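Side-chain contacts in phosphoheptose isomerase (Neisseria gonorrhoeae, PDB 5I01), which isomerises sedoheptulose 7-phosphate to D-glycero-D-manno-heptose 7-phosphate, using one zinc ion per subunit, at the start of heptose biosynthesis: residues Q41-M44 with K48-A51; A59-F64 with V119-S124; A80-T85 with R109-A114. The protein carries 1 engineered substitution. One frame throughout, in Å; residues are numbered along the deposited sequence.

Contact 1 of 3, residues Q41-M44 with K48-A51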
loop_
_atom_site.group_PDB
_atom_site.type_symbol
_atom_site.label_atom_id
_atom_site.label_comp_id
_atom_site.label_asym_id
_atom_site.label_seq_id
_atom_site.Cartn_x
_atom_site.Cartn_y
_atom_site.Cartn_z
ATOM N N GLN A 41 4.274 26.431 -10.710
ATOM C CA GLN A 41 4.409 27.549 -9.763
ATOM C C GLN A 41 4.653 27.035 -8.338
ATOM O O GLN A 41 5.542 27.527 -7.632
ATOM C CB GLN A 41 3.139 28.414 -9.807
ATOM C CG GLN A 41 3.121 29.647 -8.910
ATOM C CD GLN A 41 1.717 30.241 -8.749
ATOM O OE1 GLN A 41 0.760 29.546 -8.363
ATOM N NE2 GLN A 41 1.589 31.535 -9.029
ATOM N N CYS A 42 3.852 26.052 -7.929
ATOM C CA CYS A 42 3.964 25.443 -6.601
ATOM C C CYS A 42 5.314 24.768 -6.377
ATOM O O CYS A 42 5.951 24.994 -5.353
ATOM C CB CYS A 42 2.830 24.439 -6.381
ATOM S SG CYS A 42 3.126 23.222 -5.082
ATOM N N LEU A 43 5.736 23.950 -7.338
ATOM C CA LEU A 43 7.016 23.225 -7.269
ATOM C C LEU A 43 8.217 24.160 -7.242
ATOM O O LEU A 43 9.119 23.973 -6.439
ATOM C CB LEU A 43 7.165 22.260 -8.451
ATOM C CG LEU A 43 6.247 21.031 -8.463
ATOM C CD1 LEU A 43 6.239 20.389 -9.846
ATOM C CD2 LEU A 43 6.659 20.018 -7.403
ATOM N N MET A 44 8.220 25.155 -8.124
ATOM C CA MET A 44 9.300 26.158 -8.168
ATOM C C MET A 44 9.392 27.058 -6.919
ATOM O O MET A 44 10.458 27.615 -6.653
ATOM C CB MET A 44 9.201 27.012 -9.442
ATOM C CG MET A 44 9.686 26.284 -10.691
ATOM S SD MET A 44 9.011 26.974 -12.213
ATOM C CE MET A 44 10.421 26.798 -13.312
ATOM N N LYS A 48 4.802 21.316 -2.498
ATOM C CA LYS A 48 4.519 19.927 -2.862
ATOM C C LYS A 48 3.067 19.728 -3.288
ATOM O O LYS A 48 2.211 20.551 -2.990
ATOM C CB LYS A 48 4.907 18.972 -1.722
ATOM C CG LYS A 48 4.192 19.173 -0.400
ATOM C CD LYS A 48 4.882 18.347 0.691
ATOM C CE LYS A 48 4.254 18.531 2.058
ATOM N NZ LYS A 48 4.223 19.958 2.487
ATOM N N ILE A 49 2.823 18.637 -4.018
ATOM C CA ILE A 49 1.489 18.255 -4.466
ATOM C C ILE A 49 1.021 17.012 -3.708
ATOM O O ILE A 49 1.702 15.999 -3.702
ATOM C CB ILE A 49 1.442 17.966 -5.989
ATOM C CG1 ILE A 49 1.989 19.164 -6.785
ATOM C CG2 ILE A 49 0.017 17.654 -6.435
ATOM C CD1 ILE A 49 3.380 18.961 -7.316
ATOM N N LEU A 50 -0.151 17.108 -3.079
ATOM C CA LEU A 50 -0.833 15.967 -2.477
ATOM C C LEU A 50 -1.933 15.498 -3.424
ATOM O O LEU A 50 -2.638 16.328 -3.994
ATOM C CB LEU A 50 -1.435 16.364 -1.135
ATOM C CG LEU A 50 -0.501 17.098 -0.174
ATOM C CD1 LEU A 50 -1.227 17.347 1.145
ATOM C CD2 LEU A 50 0.783 16.313 0.058
ATOM N N ALA A 51 -2.072 14.180 -3.596
ATOM C CA ALA A 51 -3.122 13.601 -4.443
ATOM C C ALA A 51 -3.985 12.655 -3.628
ATOM O O ALA A 51 -3.473 11.954 -2.756
ATOM C CB ALA A 51 -2.515 12.871 -5.621
#
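K48 offers its backbone, not its side chain, to C42: the thiol SG lies 3.5 Å from K48 O and 3.6 Å from K48 N, a close touch on the peptide and not a hydrogen bond. C42 gets there with SG anti to its own backbone N (chi1 160°). The lysine side chain sets out away from the helix, and its ammonium is held by a salt bridge to D116 and a hydrogen bond to L111 O. These two segments are joined by a turn of three residues, through which helix 29-44 of the SIS domain leads into strand 49-52, the first strand in sequence of its parallel sheet. I49 then makes the apolar half of the contact. Its CD1 comes within 3.4 Å of L43 CD2 and 3.7 Å of L43 CG, so the methyl sits snugly against the leucine fork while the two side chains run roughly at right angles. The other branch of I49, CG2, is spent on V119 and F64. Further on, the strand leaves helix 29-44 behind: L50 pairs through its backbone with V117 and V119, and A51 rests on A61 and F64 of helix 56-69.

Contact 2 of 3, residues A59-F64 with V119-S124. With ZN (zinc ion), chain E.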
loop_
_atom_site.group_PDB
_atom_site.type_symbol
_atom_site.label_atom_id
_atom_site.label_comp_id
_atom_site.label_asym_id
_atom_site.label_seq_id
_atom_site.Cartn_x
_atom_site.Cartn_y
_atom_site.Cartn_z
ATOM N N ALA A 59 -5.758 4.423 -7.331
ATOM C CA ALA A 59 -4.747 3.984 -8.290
ATOM C C ALA A 59 -4.189 5.152 -9.109
ATOM O O ALA A 59 -2.985 5.248 -9.295
ATOM C CB ALA A 59 -5.316 2.913 -9.218
ATOM N N ASP A 60 -5.056 6.040 -9.579
ATOM C CA ASP A 60 -4.610 7.219 -10.327
ATOM C C ASP A 60 -3.757 8.169 -9.483
ATOM O O ASP A 60 -2.772 8.693 -9.967
ATOM C CB ASP A 60 -5.804 7.966 -10.936
ATOM C CG ASP A 60 -6.508 7.158 -12.035
ATOM O OD1 ASP A 60 -6.033 6.046 -12.374
ATOM O OD2 ASP A 60 -7.544 7.630 -12.560
ATOM N N ALA A 61 -4.121 8.361 -8.223
ATOM C CA ALA A 61 -3.360 9.228 -7.340
ATOM C C ALA A 61 -1.933 8.725 -7.167
ATOM O O ALA A 61 -0.990 9.516 -7.277
ATOM C CB ALA A 61 -4.042 9.357 -5.983
ATOM N N GLN A 62 -1.765 7.424 -6.913
ATOM C CA GLN A 62 -0.418 6.874 -6.693
ATOM C C GLN A 62 0.383 6.741 -7.995
ATOM O O GLN A 62 1.603 6.794 -7.956
ATOM C CB GLN A 62 -0.437 5.578 -5.851
ATOM C CG GLN A 62 -0.900 4.293 -6.522
ATOM C CD GLN A 62 -0.688 3.078 -5.622
ATOM O OE1 GLN A 62 -1.146 3.045 -4.469
ATOM N NE2 GLN A 62 0.012 2.073 -6.141
ATOM N N HIS A 63 -0.312 6.567 -9.121
ATOM C CA HIS A 63 0.275 6.623 -10.479
ATOM C C HIS A 63 0.872 8.021 -10.753
ATOM O O HIS A 63 2.025 8.137 -11.146
ATOM C CB HIS A 63 -0.811 6.295 -11.519
ATOM C CG HIS A 63 -0.318 6.097 -12.924
ATOM N ND1 HIS A 63 -0.867 5.143 -13.754
ATOM C CD2 HIS A 63 0.619 6.738 -13.663
ATOM C CE1 HIS A 63 -0.281 5.196 -14.936
ATOM N NE2 HIS A 63 0.627 6.152 -14.906
ATOM N N PHE A 64 0.078 9.064 -10.537
ATOM C CA PHE A 64 0.556 10.453 -10.631
ATOM C C PHE A 64 1.791 10.731 -9.768
ATOM O O PHE A 64 2.792 11.203 -10.263
ATOM C CB PHE A 64 -0.557 11.416 -10.246
ATOM C CG PHE A 64 -0.095 12.823 -10.089
ATOM C CD1 PHE A 64 0.347 13.543 -11.191
ATOM C CD2 PHE A 64 -0.082 13.431 -8.835
ATOM C CE1 PHE A 64 0.785 14.853 -11.053
ATOM C CE2 PHE A 64 0.354 14.738 -8.686
ATOM C CZ PHE A 64 0.787 15.452 -9.798
ATOM N N VAL A 119 -4.559 17.632 -5.407
ATOM C CA VAL A 119 -5.237 17.089 -6.565
ATOM C C VAL A 119 -6.247 16.098 -6.050
ATOM O O VAL A 119 -5.880 15.009 -5.646
ATOM C CB VAL A 119 -4.259 16.403 -7.534
ATOM C CG1 VAL A 119 -5.007 15.746 -8.692
ATOM C CG2 VAL A 119 -3.233 17.412 -8.043
ATOM N N GLY A 120 -7.520 16.477 -6.062
ATOM C CA GLY A 120 -8.595 15.605 -5.594
ATOM C C GLY A 120 -9.243 14.937 -6.783
ATOM O O GLY A 120 -9.669 15.619 -7.701
ATOM N N ILE A 121 -9.322 13.608 -6.766
ATOM C CA ILE A 121 -9.853 12.853 -7.898
ATOM C C ILE A 121 -11.142 12.165 -7.464
ATOM O O ILE A 121 -11.175 11.494 -6.425
ATOM C CB ILE A 121 -8.845 11.824 -8.450
ATOM C CG1 ILE A 121 -7.478 12.482 -8.687
ATOM C CG2 ILE A 121 -9.349 11.225 -9.770
ATOM C CD1 ILE A 121 -6.351 11.514 -8.952
ATOM N N SER A 122 -12.193 12.346 -8.273
ATOM C CA SER A 122 -13.535 11.884 -7.956
ATOM C C SER A 122 -14.402 11.815 -9.221
ATOM O O SER A 122 -14.744 12.851 -9.806
ATOM C CB SER A 122 -14.166 12.842 -6.948
ATOM O OG SER A 122 -15.511 12.500 -6.672
ATOM N N THR A 123 -14.795 10.612 -9.626
ATOM C CA THR A 123 -15.516 10.454 -10.883
ATOM C C THR A 123 -16.908 11.074 -10.902
ATOM O O THR A 123 -17.364 11.414 -11.967
ATOM C CB THR A 123 -15.616 8.986 -11.311
ATOM O OG1 THR A 123 -16.282 8.228 -10.298
ATOM C CG2 THR A 123 -14.220 8.413 -11.562
ATOM N N SER A 124 -17.566 11.224 -9.748
ATOM C CA SER A 124 -18.859 11.939 -9.653
ATOM C C SER A 124 -18.778 13.392 -9.133
ATOM O O SER A 124 -19.735 14.155 -9.283
ATOM C CB SER A 124 -19.828 11.157 -8.765
ATOM O OG SER A 124 -19.321 11.022 -7.447
HETATM ZN ZN ZN E . 1.956 6.642 -16.548
#
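A61 and I121 bring the two backbones nearest, CA to CA 7.5 Å, where helix 56-69 lies on the sheet at strand 117-122. Within the helix, the backbone bonds from H63 N to A59 O and from F64 N to D60 O are those of a regular helical turn. One methyl carries the contact: I121 CD1, at the end of an extended chain (chi2 168°), is 3.9 Å from A61 N and 4.1 Å from A61 CA. A61 CB is a little further from that methyl, at 4.3 Å, so the isoleucine meets the helix backbone more closely than the alanine side chain. D60 adds its aliphatic part, with CB 4.1 Å from I121 CD1, while its carboxylate carbon CG stands farther from that methyl. Outside the pair, I121 also touches S57 and H180. H63, one residue before F64, has its ring well away from the strand; its NE2 binds the zinc ion at 2.2 Å, together with E67, H185 and Q177 of the second subunit. At the far end of the strand, S122, T123 and S124 are predicted to bind substrate, and S122 OG is hydrogen-bonded to S127. The touching surfaces meet by van der Waals packing, with no hydrogen bond across; the helix thus sits on the sheet by an apolar fit, and its zinc ligands H63 and E67 do not take part in this packing.

Contact 3 of 3, residues A80-T85 with R109-A114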
loop_
_atom_site.group_PDB
_atom_site.type_symbol
_atom_site.label_atom_id
_atom_site.label_comp_id
_atom_site.label_asym_id
_atom_site.label_seq_id
_atom_site.Cartn_x
_atom_site.Cartn_y
_atom_site.Cartn_z
ATOM N N ALA A 80 8.378 16.952 -5.672
ATOM C CA ALA A 80 7.661 16.752 -4.410
ATOM C C ALA A 80 6.189 16.409 -4.639
ATOM O O ALA A 80 5.374 17.296 -4.912
ATOM C CB ALA A 80 7.793 17.987 -3.520
ATOM N N ALA A 81 5.860 15.120 -4.539
ATOM C CA ALA A 81 4.476 14.675 -4.653
ATOM C C ALA A 81 4.203 13.422 -3.824
ATOM O O ALA A 81 4.939 12.437 -3.935
ATOM C CB ALA A 81 4.110 14.440 -6.104
ATOM N N VAL A 82 3.145 13.480 -3.003
ATOM C CA VAL A 82 2.739 12.395 -2.104
ATOM C C VAL A 82 1.282 11.998 -2.403
ATOM O O VAL A 82 0.398 12.842 -2.406
ATOM C CB VAL A 82 2.850 12.837 -0.620
ATOM C CG1 VAL A 82 2.520 11.688 0.332
ATOM C CG2 VAL A 82 4.241 13.381 -0.317
ATOM N N ALA A 83 1.027 10.725 -2.655
ATOM C CA ALA A 83 -0.343 10.244 -2.729
ATOM C C ALA A 83 -0.795 9.982 -1.303
ATOM O O ALA A 83 -0.073 9.363 -0.538
ATOM C CB ALA A 83 -0.417 8.968 -3.554
ATOM N N LEU A 84 -1.993 10.436 -0.953
ATOM C CA LEU A 84 -2.554 10.216 0.387
ATOM C C LEU A 84 -3.347 8.913 0.501
ATOM O O LEU A 84 -4.024 8.683 1.500
ATOM C CB LEU A 84 -3.459 11.385 0.767
ATOM C CG LEU A 84 -2.867 12.785 0.666
ATOM C CD1 LEU A 84 -3.936 13.785 1.066
ATOM C CD2 LEU A 84 -1.635 12.941 1.544
ATOM N N THR A 85 -3.230 8.042 -0.493
ATOM C CA THR A 85 -4.037 6.827 -0.582
ATOM C C THR A 85 -3.207 5.555 -0.396
ATOM O O THR A 85 -3.687 4.494 -0.717
ATOM C CB THR A 85 -4.732 6.767 -1.970
ATOM O OG1 THR A 85 -3.749 6.816 -3.010
ATOM C CG2 THR A 85 -5.685 7.940 -2.153
ATOM N N ARG A 109 -4.150 18.005 6.730
ATOM C CA ARG A 109 -3.785 18.751 7.949
ATOM C C ARG A 109 -2.395 18.387 8.503
ATOM O O ARG A 109 -1.713 19.254 9.021
ATOM C CB ARG A 109 -4.858 18.618 9.047
ATOM C CG ARG A 109 -6.044 19.564 8.871
ATOM C CD ARG A 109 -6.915 19.659 10.120
ATOM N NE ARG A 109 -7.741 18.461 10.315
ATOM C CZ ARG A 109 -8.877 18.170 9.657
ATOM N NH1 ARG A 109 -9.377 18.986 8.720
ATOM N NH2 ARG A 109 -9.528 17.034 9.938
ATOM N N ALA A 110 -1.974 17.129 8.384
ATOM C CA ALA A 110 -0.603 16.728 8.746
ATOM C C ALA A 110 0.460 17.323 7.816
ATOM O O ALA A 110 1.352 18.048 8.265
ATOM C CB ALA A 110 -0.475 15.215 8.753
ATOM N N LEU A 111 0.351 17.011 6.525
ATOM C CA LEU A 111 1.411 17.295 5.548
ATOM C C LEU A 111 1.344 18.665 4.875
ATOM O O LEU A 111 2.377 19.223 4.538
ATOM C CB LEU A 111 1.421 16.214 4.463
ATOM C CG LEU A 111 1.569 14.768 4.952
ATOM C CD1 LEU A 111 1.620 13.820 3.769
ATOM C CD2 LEU A 111 2.805 14.586 5.821
ATOM N N GLY A 112 0.142 19.191 4.664
ATOM C CA GLY A 112 -0.060 20.387 3.841
ATOM C C GLY A 112 0.518 21.656 4.431
ATOM O O GLY A 112 0.599 21.810 5.652
ATOM N N ARG A 113 0.964 22.549 3.560
ATOM C CA ARG A 113 1.391 23.888 3.969
ATOM C C ARG A 113 0.818 24.879 2.964
ATOM O O ARG A 113 0.266 24.480 1.945
ATOM C CB ARG A 113 2.915 24.004 4.023
ATOM C CG ARG A 113 3.623 23.007 4.934
ATOM C CD ARG A 113 3.514 23.362 6.413
ATOM N NE ARG A 113 4.393 22.513 7.236
ATOM C CZ ARG A 113 4.042 21.380 7.870
ATOM N NH1 ARG A 113 2.797 20.893 7.832
ATOM N NH2 ARG A 113 4.965 20.721 8.571
ATOM N N ALA A 114 0.939 26.166 3.267
ATOM C CA ALA A 114 0.483 27.227 2.367
ATOM C C ALA A 114 1.264 27.164 1.063
ATOM O O ALA A 114 2.487 26.962 1.078
ATOM C CB ALA A 114 0.666 28.589 3.017
#
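L111 CD1 is the common point of the apolar contact, meeting L84 CD2 at 4.0 Å and V82 CG1 at 4.1 Å. The two leucines run past each other in opposite directions, whereas V82 and L111 cross at about a right angle. The valine branch that does the touching, CG1, lies anti to its backbone N (chi1 -176°). All three residues start their side chains toward the other segment, but the contact is light, made through single methyl groups. The third subunit adds to it: V82 packs on L111 of that subunit, and L111 on its V82, so the same two residues also meet across the subunit boundary.

No hydrogen bond crosses the contact; R113 makes two within the segment 109-114. It turns its guanidinium back on the end of the helix, and NH1 donates to two carbonyls: to A110 O at 3.2 Å with an N-H...O angle of 146°, and to G112 O, also at 3.2 Å, with the straighter angle of 159°. Both acceptors are near the guanidinium plane, though NH1 stands above the carbonyl plane of G112. These two bonds tie R113 to the chain where G112 leaves the helix; R140 is a second donor to G112 O. Charge reaches outward at R109, whose NE makes a salt bridge with E78 of the third subunit.

In the fold, strand 81-83 is an edge strand of the parallel sheet within the chain. Helix 105-111 belongs to the beta-alpha-beta crossover that leads from it, past strand 49-52, to strand 117-122.

How the contacts relate
All three contacts pack a helix, or its end, on one parallel sheet, at neighbouring strands in the order 81-83, 49-52, 117-122. Contact 2 is the core one, close to the centre of the chain; contacts 1 and 3 are further out, and contact 1 is only partly buried. Strand 49-52 of contact 1 lies between strands 81-83 and 117-122 and pairs with both, and helix 56-69 of contact 2 rests on A83 of contact 3. No hydrogen bond crosses any of them. A salt bridge from K48 to D116 borders contact 1; contacts 2 and 3 both reach other subunits, contact 2 through the shared zinc site and Q62, contact 3 through a salt bridge of R109.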